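Local coordinates for protein probable phospholipase A2 homolog 2 (Oryza sativa, PDB 2WG9) that probably hydrolyses the 2-acyl ester bond of membrane phosphoglycerides in a calcium-dependent manner, releasing free fatty acids and lysophospholipids, at residues Gly37-Ile42 with His63-Asp68; Glu81-Cys86 with Ser107-Val112. All blocks are in the same frame, centred on the assembly; numbering follows the deposited sequence. Where two conformers were deposited one is given.

The rice enzyme illustrates how a small secreted phospholipase A2 builds its site from a metal-binding loop and three helices. From the N terminus, the chain makes the short antiparallel pair 24-26 and 35-37, then enters the calcium-binding loop. Contact 1 (37-42 with 63-68) closes the excursion from that loop to the end of helix 55-68. Contact 2 (81-86 with 107-112) opens only afterwards and joins helix 77-88 to helix 102-125, so the two are in series, neither crossing nor nesting. They nonetheless meet around octanoic acid: contact 1 holds its carboxyl end, contact 2 lines its chain, and His-63 CD2 packs 3.5 Å from Leu-83 CD2.

Contact 1: Gly37-Ile42 with His63-Asp68; sequences GKYCGI and HDHCVD. With CA (calcium ion), chain C; OCA (octanoic acid (caprylic acid)), chain D.
Tyr-39 and Asp-64 meet through a shared calcium ion more than through each other. The Tyr-39 carbonyl O lies 2.3 Å from the metal, and Asp-64 OD2 binds it from the helix; these two oxygens, 3.0 Å apart, are neighbouring ligands of one cation and not a hydrogen-bonded pair. The side chains cross obliquely, ring and carboxylate planes 54° apart, with OD2 at the ring edge, near its plane. With CG beside the backbone N (chi1 -70°), the Asp-64 carboxylate turns toward the loop; Ser-45 OG also bonds OD2, which should help fix its rotation. The other oxygen, OD1, sits in plane at the edge of the His-63 ring and 2.7 Å from O2 of octanoic acid. In His-63, the predicted catalytic histidine, ND1 lies 3.0 Å from O2 of the octanoic acid. The acid's O1 binds calcium and accepts a nearly straight bond from Gly-41 N (3.0 Å, 166°). Gly-41 O, Tyr-44 O and a water complete the metal shell; the three carbonyls come from the calcium-binding loop of secreted phospholipases A2. That loop leaves strand 35-37 and lies against helix 55-68, to which the Cys-40 to Cys-60 disulfide ties it.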
loop_
_atom_site.group_PDB
_atom_site.type_symbol
_atom_site.label_atom_id
_atom_site.label_comp_id
_atom_site.label_asym_id
_atom_site.label_seq_id
_atom_site.Cartn_x
_atom_site.Cartn_y
_atom_site.Cartn_z
ATOM N N GLY A 37 -8.348 2.582 3.154
ATOM C CA GLY A 37 -8.787 1.199 3.333
ATOM C C GLY A 37 -8.232 0.668 4.642
ATOM O O GLY A 37 -8.079 1.429 5.605
ATOM N N LYS A 38 -7.931 -0.630 4.678
ATOM C CA LYS A 38 -7.358 -1.266 5.865
ATOM C C LYS A 38 -5.840 -1.423 5.733
ATOM O O LYS A 38 -5.161 -1.724 6.721
ATOM C CB LYS A 38 -7.995 -2.649 6.110
ATOM C CG LYS A 38 -9.472 -2.639 6.490
ATOM C CD LYS A 38 -10.050 -4.052 6.385
ATOM C CE LYS A 38 -11.563 -4.079 6.538
ATOM N NZ LYS A 38 -12.110 -5.486 6.448
ATOM N N TYR A 39 -5.314 -1.216 4.516
ATOM C CA TYR A 39 -3.923 -1.580 4.189
ATOM C C TYR A 39 -3.022 -0.464 3.619
ATOM O O TYR A 39 -1.809 -0.521 3.787
ATOM C CB TYR A 39 -3.891 -2.791 3.228
ATOM C CG TYR A 39 -4.426 -4.077 3.830
ATOM C CD1 TYR A 39 -5.765 -4.448 3.669
ATOM C CD2 TYR A 39 -3.589 -4.926 4.558
ATOM C CE1 TYR A 39 -6.256 -5.642 4.228
ATOM C CE2 TYR A 39 -4.074 -6.114 5.126
ATOM C CZ TYR A 39 -5.402 -6.461 4.960
ATOM O OH TYR A 39 -5.875 -7.637 5.520
ATOM N N CYS A 40 -3.592 0.521 2.927
ATOM C CA CYS A 40 -2.765 1.541 2.258
ATOM C C CYS A 40 -2.286 2.627 3.225
ATOM O O CYS A 40 -3.081 3.394 3.772
ATOM C CB CYS A 40 -3.495 2.177 1.066
ATOM S SG CYS A 40 -3.904 1.076 -0.314
ATOM N N GLY A 41 -0.975 2.687 3.420
ATOM C CA GLY A 41 -0.371 3.679 4.297
ATOM C C GLY A 41 0.903 3.144 4.913
ATOM O O GLY A 41 1.084 1.932 5.053
ATOM N N ILE A 42 1.791 4.053 5.288
ATOM C CA ILE A 42 3.060 3.687 5.902
ATOM C C ILE A 42 2.815 3.261 7.348
ATOM O O ILE A 42 2.098 3.936 8.085
ATOM C CB ILE A 42 4.077 4.859 5.811
ATOM C CG1 ILE A 42 4.328 5.220 4.337
ATOM C CG2 ILE A 42 5.396 4.504 6.526
ATOM C CD1 ILE A 42 4.981 6.589 4.111
ATOM N N HIS A 63 1.171 -5.919 -0.925
ATOM C CA HIS A 63 2.454 -5.252 -0.697
ATOM C C HIS A 63 2.935 -5.395 0.747
ATOM O O HIS A 63 4.103 -5.698 0.983
ATOM C CB HIS A 63 2.387 -3.772 -1.089
ATOM C CG HIS A 63 3.655 -3.023 -0.818
ATOM N ND1 HIS A 63 3.916 -2.421 0.393
ATOM C CD2 HIS A 63 4.736 -2.786 -1.598
ATOM C CE1 HIS A 63 5.106 -1.846 0.349
ATOM N NE2 HIS A 63 5.622 -2.050 -0.850
ATOM N N ASP A 64 2.043 -5.154 1.702
ATOM C CA ASP A 64 2.394 -5.199 3.126
ATOM C C ASP A 64 2.914 -6.573 3.529
ATOM O O ASP A 64 3.926 -6.691 4.225
ATOM C CB ASP A 64 1.199 -4.794 3.987
ATOM C CG ASP A 64 0.869 -3.319 3.855
ATOM O OD1 ASP A 64 1.569 -2.616 3.096
ATOM O OD2 ASP A 64 -0.089 -2.855 4.499
ATOM N N HIS A 65 2.239 -7.614 3.058
ATOM C CA HIS A 65 2.699 -8.970 3.325
ATOM C C HIS A 65 3.999 -9.294 2.594
ATOM O O HIS A 65 4.860 -9.979 3.151
ATOM C CB HIS A 65 1.600 -9.981 3.006
ATOM C CG HIS A 65 0.484 -9.967 3.998
ATOM N ND1 HIS A 65 -0.728 -9.364 3.746
ATOM C CD2 HIS A 65 0.405 -10.461 5.256
ATOM C CE1 HIS A 65 -1.509 -9.491 4.804
ATOM N NE2 HIS A 65 -0.847 -10.158 5.732
ATOM N N CYS A 66 4.143 -8.796 1.361
ATOM C CA CYS A 66 5.365 -9.008 0.578
ATOM C C CYS A 66 6.580 -8.487 1.337
ATOM O O CYS A 66 7.606 -9.170 1.418
ATOM C CB CYS A 66 5.273 -8.351 -0.807
ATOM S SG CYS A 66 6.670 -8.673 -1.939
ATOM N N VAL A 67 6.458 -7.278 1.888
ATOM C CA VAL A 67 7.512 -6.687 2.721
ATOM C C VAL A 67 7.736 -7.542 3.984
ATOM O O VAL A 67 8.885 -7.842 4.342
ATOM C CB VAL A 67 7.183 -5.206 3.086
ATOM C CG1 VAL A 67 8.180 -4.640 4.090
ATOM C CG2 VAL A 67 7.166 -4.331 1.827
ATOM N N ASP A 68 6.633 -7.943 4.627
ATOM C CA ASP A 68 6.695 -8.755 5.845
ATOM C C ASP A 68 7.461 -10.066 5.640
ATOM O O ASP A 68 8.176 -10.507 6.546
ATOM C CB ASP A 68 5.289 -9.036 6.392
ATOM C CG ASP A 68 5.308 -9.796 7.720
ATOM O OD1 ASP A 68 5.850 -9.274 8.718
ATOM O OD2 ASP A 68 4.770 -10.920 7.765
HETATM CA CA CA C . 0.271 -0.440 4.656
HETATM C C1 OCA D . 1.035 0.008 1.235
HETATM C C2 OCA D . 1.217 1.083 0.161
HETATM C C3 OCA D . 2.670 1.545 0.065
HETATM C C4 OCA D . 3.084 2.438 1.237
HETATM C C5 OCA D . 2.303 3.762 1.280
HETATM C C6 OCA D . 2.970 4.835 0.423
HETATM C C7 OCA D . 2.702 6.232 0.985
HETATM C C8 OCA D . 1.746 7.008 0.072
HETATM O O1 OCA D . 0.703 0.388 2.376
HETATM O O2 OCA D . 1.222 -1.174 0.886
HETATM O O HOH W 1 2.286 -0.726 5.931
#

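Contact 2: Glu81-Cys86 with Ser107-Val112. With OCA (octanoic acid (caprylic acid)), chain D.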
loop_
_atom_site.group_PDB
_atom_site.type_symbol
_atom_site.label_atom_id
_atom_site.label_comp_id
_atom_site.label_asym_id
_atom_site.label_seq_id
_atom_site.Cartn_x
_atom_site.Cartn_y
_atom_site.Cartn_z
ATOM N N GLU A 81 7.661 -3.166 -7.422
ATOM C CA GLU A 81 7.275 -3.285 -8.830
ATOM C C GLU A 81 5.901 -3.933 -9.006
ATOM O O GLU A 81 5.105 -3.485 -9.828
ATOM C CB GLU A 81 8.342 -4.029 -9.644
ATOM C CG GLU A 81 9.653 -3.244 -9.779
ATOM C CD GLU A 81 10.662 -3.907 -10.697
ATOM O OE1 GLU A 81 11.455 -3.175 -11.322
ATOM O OE2 GLU A 81 10.667 -5.154 -10.803
ATOM N N ASN A 82 5.622 -4.973 -8.223
ATOM C CA ASN A 82 4.295 -5.600 -8.232
ATOM C C ASN A 82 3.197 -4.624 -7.813
ATOM O O ASN A 82 2.105 -4.649 -8.368
ATOM C CB ASN A 82 4.260 -6.845 -7.336
ATOM C CG ASN A 82 5.041 -8.022 -7.911
ATOM O OD1 ASN A 82 5.445 -8.024 -9.078
ATOM N ND2 ASN A 82 5.247 -9.041 -7.088
ATOM N N LEU A 83 3.494 -3.765 -6.838
ATOM C CA LEU A 83 2.545 -2.743 -6.388
ATOM C C LEU A 83 2.207 -1.760 -7.516
ATOM O O LEU A 83 1.035 -1.465 -7.751
ATOM C CB LEU A 83 3.053 -2.006 -5.129
ATOM C CG LEU A 83 2.119 -0.957 -4.493
ATOM C CD1 LEU A 83 0.708 -1.494 -4.250
ATOM C CD2 LEU A 83 2.667 -0.402 -3.197
ATOM N N LEU A 84 3.232 -1.276 -8.219
ATOM C CA LEU A 84 3.032 -0.383 -9.368
ATOM C C LEU A 84 2.151 -1.028 -10.442
ATOM O O LEU A 84 1.204 -0.407 -10.923
ATOM C CB LEU A 84 4.373 0.058 -9.971
ATOM C CG LEU A 84 5.293 0.947 -9.122
ATOM C CD1 LEU A 84 6.585 1.267 -9.884
ATOM C CD2 LEU A 84 4.590 2.227 -8.695
ATOM N N SER A 85 2.454 -2.280 -10.791
ATOM C CA SER A 85 1.630 -3.052 -11.729
ATOM C C SER A 85 0.179 -3.130 -11.268
ATOM O O SER A 85 -0.740 -2.897 -12.053
ATOM C CB SER A 85 2.193 -4.462 -11.919
ATOM O OG SER A 85 3.519 -4.419 -12.422
ATOM N N CYS A 86 -0.013 -3.449 -9.988
ATOM C CA CYS A 86 -1.344 -3.563 -9.396
ATOM C C CYS A 86 -2.106 -2.222 -9.423
ATOM O O CYS A 86 -3.252 -2.159 -9.890
ATOM C CB CYS A 86 -1.231 -4.112 -7.963
ATOM S SG CYS A 86 -2.802 -4.646 -7.232
ATOM N N SER A 107 -2.268 7.725 -7.377
ATOM C CA SER A 107 -1.172 8.484 -7.973
ATOM C C SER A 107 -0.165 8.938 -6.914
ATOM O O SER A 107 1.046 8.952 -7.164
ATOM C CB SER A 107 -1.702 9.678 -8.768
ATOM O OG SER A 107 -0.628 10.406 -9.337
ATOM N N VAL A 108 -0.667 9.288 -5.728
ATOM C CA VAL A 108 0.197 9.665 -4.600
ATOM C C VAL A 108 1.037 8.459 -4.135
ATOM O O VAL A 108 2.255 8.570 -3.932
ATOM C CB VAL A 108 -0.616 10.302 -3.431
ATOM C CG1 VAL A 108 0.274 10.588 -2.215
ATOM C CG2 VAL A 108 -1.307 11.599 -3.897
ATOM N N ILE A 109 0.394 7.302 -3.996
ATOM C CA ILE A 109 1.103 6.072 -3.647
ATOM C C ILE A 109 2.118 5.739 -4.739
ATOM O O ILE A 109 3.276 5.432 -4.444
ATOM C CB ILE A 109 0.124 4.880 -3.432
ATOM C CG1 ILE A 109 -0.799 5.173 -2.239
ATOM C CG2 ILE A 109 0.901 3.567 -3.232
ATOM C CD1 ILE A 109 -2.086 4.334 -2.196
ATOM N N ARG A 110 1.680 5.827 -5.997
ATOM C CA ARG A 110 2.525 5.495 -7.141
ATOM C C ARG A 110 3.824 6.301 -7.155
ATOM O O ARG A 110 4.889 5.740 -7.372
ATOM C CB ARG A 110 1.780 5.685 -8.465
ATOM C CG ARG A 110 2.262 4.713 -9.527
ATOM C CD ARG A 110 2.038 5.184 -10.977
ATOM N NE ARG A 110 2.304 4.071 -11.894
ATOM C CZ ARG A 110 3.517 3.705 -12.318
ATOM N NH1 ARG A 110 4.599 4.367 -11.930
ATOM N NH2 ARG A 110 3.651 2.673 -13.142
ATOM N N GLY A 111 3.730 7.609 -6.912
ATOM C CA GLY A 111 4.913 8.472 -6.874
ATOM C C GLY A 111 5.974 8.004 -5.884
ATOM O O GLY A 111 7.161 7.935 -6.215
ATOM N N VAL A 112 5.534 7.676 -4.671
ATOM C CA VAL A 112 6.409 7.193 -3.595
ATOM C C VAL A 112 7.041 5.843 -3.925
ATOM O O VAL A 112 8.236 5.629 -3.683
ATOM C CB VAL A 112 5.625 7.097 -2.250
ATOM C CG1 VAL A 112 6.446 6.409 -1.159
ATOM C CG2 VAL A 112 5.184 8.484 -1.791
HETATM C C1 OCA D . 1.035 0.008 1.235
HETATM C C2 OCA D . 1.217 1.083 0.161
HETATM C C3 OCA D . 2.670 1.545 0.065
HETATM C C4 OCA D . 3.084 2.438 1.237
HETATM C C5 OCA D . 2.303 3.762 1.280
HETATM C C6 OCA D . 2.970 4.835 0.423
HETATM C C7 OCA D . 2.702 6.232 0.985
HETATM C C8 OCA D . 1.746 7.008 0.072
HETATM O O1 OCA D . 0.703 0.388 2.376
HETATM O O2 OCA D . 1.222 -1.174 0.886
#
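Leu-83 and Ile-109 meet in the wall of the fatty-acid pocket, an example of two helices packing together and lining a lipid channel with the same side chains. Leu-83 CD2 lies 4.3 Å from Ile-109 CG2, a purely apolar touch. The same Leu-83 methyl reaches the acid near its carboxyl end, 3.8 Å from C3, while Ile-109 meets the far end, its CG1 3.9 Å from C8. Helix 77-88 thus contributes near the carboxyl end, helix 102-125 near the tail. Leu-83 sends its branch toward the ligand because CG lies opposite the backbone N (chi1 -177°).

Leu-84 and Arg-110 form the second half of the contact. The two side chains cross at about a right angle, and Leu-84 CD2 does most of the touching: it lies 3.5 Å from Arg-110 CG and also sits 3.8 Å above the guanidinium plane, displaced toward the rim of the group. The arginine chain runs extended from CG to NE and then bends there (chi4 -82°), which turns one guanidinium face to the leucine methyl near its rim. Salt bridges hold that end at two corners: NH1 pairs with Glu-114 on its own helix, and NH2 with Asp-88 at the end of helix 77-88. The pairing spans both helices, which should limit rotation of the guanidinium over the leucine methyl.

Farther along helix 102-125, Ile-113 and Val-117 continue the apolar seam against Leu-84, with Ile-113 also meeting Leu-83. Helix 77-88 is also joined to helix 55-68, which carries the predicted catalytic His-63, by the Cys-86 to Cys-59 disulfide, so it contacts both that helix and the long C-terminal one.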